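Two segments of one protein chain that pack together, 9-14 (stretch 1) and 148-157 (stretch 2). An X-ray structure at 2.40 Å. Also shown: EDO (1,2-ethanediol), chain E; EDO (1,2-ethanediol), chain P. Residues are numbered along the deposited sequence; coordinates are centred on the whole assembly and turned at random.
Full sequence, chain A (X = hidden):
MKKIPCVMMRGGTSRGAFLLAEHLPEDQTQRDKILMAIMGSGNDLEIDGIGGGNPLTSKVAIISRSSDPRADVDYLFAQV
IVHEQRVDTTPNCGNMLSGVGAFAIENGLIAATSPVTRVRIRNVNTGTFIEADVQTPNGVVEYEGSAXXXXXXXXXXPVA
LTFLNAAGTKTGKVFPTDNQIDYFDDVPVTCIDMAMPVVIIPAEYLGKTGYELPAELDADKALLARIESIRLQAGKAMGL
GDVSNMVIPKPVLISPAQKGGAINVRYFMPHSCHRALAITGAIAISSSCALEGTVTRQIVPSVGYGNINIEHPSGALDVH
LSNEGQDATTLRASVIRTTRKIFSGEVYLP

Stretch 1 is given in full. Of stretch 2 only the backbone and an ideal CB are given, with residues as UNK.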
# COMPACT_ATOMS: atom_id res chain seq x y z
N MET A 9 9.11 17.20 19.22
CA MET A 9 7.75 16.73 19.47
C MET A 9 7.79 15.60 20.47
O MET A 9 8.74 14.81 20.51
CB MET A 9 7.07 16.24 18.18
CG MET A 9 7.01 17.25 17.05
SD MET A 9 6.08 16.59 15.65
CE MET A 9 4.41 16.60 16.32
N ARG A 10 6.76 15.53 21.30
CA ARG A 10 6.47 14.30 22.02
C ARG A 10 5.71 13.37 21.09
O ARG A 10 4.67 13.75 20.54
CB ARG A 10 5.66 14.57 23.29
CG ARG A 10 5.23 13.29 24.01
CD ARG A 10 4.32 13.57 25.20
NE ARG A 10 3.10 14.27 24.80
CZ ARG A 10 2.06 13.68 24.23
NH1 ARG A 10 2.08 12.38 23.97
NH2 ARG A 10 0.99 14.39 23.91
N GLY A 11 6.25 12.17 20.88
CA GLY A 11 5.54 11.15 20.15
C GLY A 11 5.18 10.01 21.08
O GLY A 11 6.05 9.20 21.42
N GLY A 12 3.93 9.94 21.49
CA GLY A 12 3.54 8.94 22.47
C GLY A 12 4.29 9.16 23.76
O GLY A 12 4.24 10.24 24.36
N THR A 13 5.02 8.13 24.21
CA THR A 13 5.82 8.18 25.42
C THR A 13 7.28 8.50 25.14
O THR A 13 8.14 8.24 26.00
CB THR A 13 5.71 6.87 26.19
OG1 THR A 13 6.19 5.80 25.36
CG2 THR A 13 4.27 6.59 26.56
N SER A 14 7.58 9.05 23.97
CA SER A 14 8.94 9.40 23.58
C SER A 14 8.97 10.86 23.15
O SER A 14 7.94 11.48 22.90
CB SER A 14 9.45 8.50 22.45
OG SER A 14 9.59 7.16 22.89
N UNK A 148 -6.05 9.66 26.20
CA UNK A 148 -5.12 9.47 27.30
C UNK A 148 -4.32 8.20 27.08
O UNK A 148 -4.87 7.18 26.66
CB UNK A 148 -5.86 9.42 28.64
N UNK A 149 -3.02 8.27 27.36
CA UNK A 149 -2.13 7.12 27.26
C UNK A 149 -1.27 7.05 28.52
O UNK A 149 -0.97 8.08 29.14
CB UNK A 149 -1.26 7.21 26.01
N UNK A 150 -0.88 5.84 28.89
CA UNK A 150 0.00 5.66 30.04
C UNK A 150 1.35 6.32 29.80
O UNK A 150 1.87 6.30 28.68
CB UNK A 150 0.19 4.17 30.34
N UNK A 151 1.92 6.89 30.85
CA UNK A 151 3.24 7.48 30.80
C UNK A 151 3.27 8.95 30.43
O UNK A 151 4.34 9.57 30.51
CB UNK A 151 4.10 6.70 29.80
N UNK A 152 2.14 9.53 30.03
CA UNK A 152 2.08 10.93 29.63
C UNK A 152 0.94 11.59 30.40
O UNK A 152 -0.21 11.13 30.32
CB UNK A 152 1.89 11.07 28.12
N UNK A 153 1.18 12.67 31.14
CA UNK A 153 0.09 13.31 31.89
C UNK A 153 -0.89 14.02 30.96
O UNK A 153 -0.59 14.32 29.80
CB UNK A 153 0.66 14.31 32.90
N UNK A 154 -2.08 14.27 31.49
CA UNK A 154 -3.09 15.01 30.77
C UNK A 154 -3.69 14.25 29.60
O UNK A 154 -3.55 13.03 29.46
CB UNK A 154 -2.49 16.33 30.27
N UNK A 155 -4.36 15.01 28.74
CA UNK A 155 -5.01 14.46 27.56
C UNK A 155 -4.61 15.25 26.33
O UNK A 155 -4.26 16.43 26.42
CB UNK A 155 -6.53 14.46 27.73
N UNK A 156 -4.66 14.60 25.18
CA UNK A 156 -4.35 15.25 23.91
C UNK A 156 -5.18 14.59 22.82
O UNK A 156 -5.96 13.67 23.07
CB UNK A 156 -2.86 15.17 23.59
N UNK A 157 -4.99 15.07 21.59
CA UNK A 157 -5.72 14.52 20.46
C UNK A 157 -5.22 13.12 20.13
O UNK A 157 -4.00 12.88 20.11
CB UNK A 157 -5.59 15.43 19.24
C1 EDO E . -2.07 12.90 26.12
O1 EDO E . -1.43 11.68 25.74
C2 EDO E . -1.02 13.83 26.71
O2 EDO E . -1.61 14.97 27.34
C1 EDO P . -2.32 9.01 32.34
O1 EDO P . -1.33 9.01 31.31
C2 EDO P . -2.57 10.43 32.83
O2 EDO P . -3.15 11.22 31.79

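Position 148 is out of reach of stretch 1, but the diol of chain P could serve a long polar side chain. It is Arg148, whose NH1 donates a hydrogen bond to O2 of that diol at 2.7 Å.

At 149 the CA-to-CB bond points toward stretch 1, but the ideal CB has nothing of that stretch within 5.5 Å. A side chain must therefore be long to make contact, and the bare CA of Gly12 invites an aliphatic one; leucine, isoleucine or methionine would suit. The residue is Ile149, with chi1 p and chi2 t, and this extended arm brings CD1 to 3.8 Å from Gly12 CA and 4.2 Å from Arg10 NH1.

Position 150 points sideways and has open space before it, so polar residues fit well. Asp150 leads its carboxylate away; its contribution to the contact is its backbone O, 3.2 Å from Thr13 CG2.

Position 151 belongs to a type II turn running from 149 to 152. Phi is 91° and psi -9°, angles at which a CB would be jammed against the preceding carbonyl oxygen. The ideal CB would also sit a tight 3.2 Å from Thr13 CG2. Both constraints call for glycine, and Gly151 is found.

Position 152 points toward stretch 1, its ideal CB 4.4 Å from Arg10 NH1 and 4.5 Å from Gly12 O. Arg10 NH1 donates a hydrogen bond to Gly12 O (3.1 Å), which holds the guanidinium here with a face open to this position; the CG2 methyl of Thr13 lies close by as well. A compact, beta-branched residue suits it: valine or isoleucine, or threonine if its hydroxyl finds a partner. Val152, chi1 t, places CG1 over one face of the guanidinium, 3.6 Å from Arg10 NE, while CG2 approaches Gly12 O at 3.3 Å and Thr13 CG2 at 4.0 Å.

Position 153, with phi -70°, is out of reach and compatible with proline among many others; it is Pro153, whose O accepts a hydrogen bond from O2 of the chain E diol at 2.7 Å. At 154 the positive phi of 70° favours glycine, and Gly154 follows. Position 155 points away from stretch 1, leaving the choice broad; Thr155 occupies it.

Position 156 again points toward stretch 1, with its ideal CB already 3.9 Å from Arg10 NH2. A small residue, alanine or perhaps serine, makes contact without needing to reach further. Ala156 sets its methyl at the guanidinium edge.

Position 157 is out of reach, so stretch 1 imposes no preference; it is Ala157.

Stretch 2 (148-157) RIDGVPGTAA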
# COMPACT_ATOMS: atom_id res chain seq x y z
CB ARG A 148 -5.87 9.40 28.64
CG ARG A 148 -4.98 9.33 29.86
CD ARG A 148 -5.79 9.10 31.12
NE ARG A 148 -6.96 9.98 31.20
CZ ARG A 148 -6.94 11.20 31.72
NH1 ARG A 148 -5.82 11.71 32.21
NH2 ARG A 148 -8.06 11.93 31.74
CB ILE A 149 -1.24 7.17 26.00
CG1 ILE A 149 -0.42 8.46 25.97
CG2 ILE A 149 -2.09 7.02 24.74
CD1 ILE A 149 0.57 8.53 24.82
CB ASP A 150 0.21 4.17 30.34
CG ASP A 150 -1.03 3.51 30.92
OD1 ASP A 150 -1.97 4.24 31.31
OD2 ASP A 150 -1.06 2.27 30.96
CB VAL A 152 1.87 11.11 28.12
CG1 VAL A 152 2.01 12.57 27.75
CG2 VAL A 152 2.85 10.26 27.34
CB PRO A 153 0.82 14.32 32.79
CG PRO A 153 2.27 13.90 32.77
CD PRO A 153 2.49 13.27 31.43
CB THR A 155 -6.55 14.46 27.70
OG1 THR A 155 -7.00 15.79 27.96
CG2 THR A 155 -6.98 13.54 28.84
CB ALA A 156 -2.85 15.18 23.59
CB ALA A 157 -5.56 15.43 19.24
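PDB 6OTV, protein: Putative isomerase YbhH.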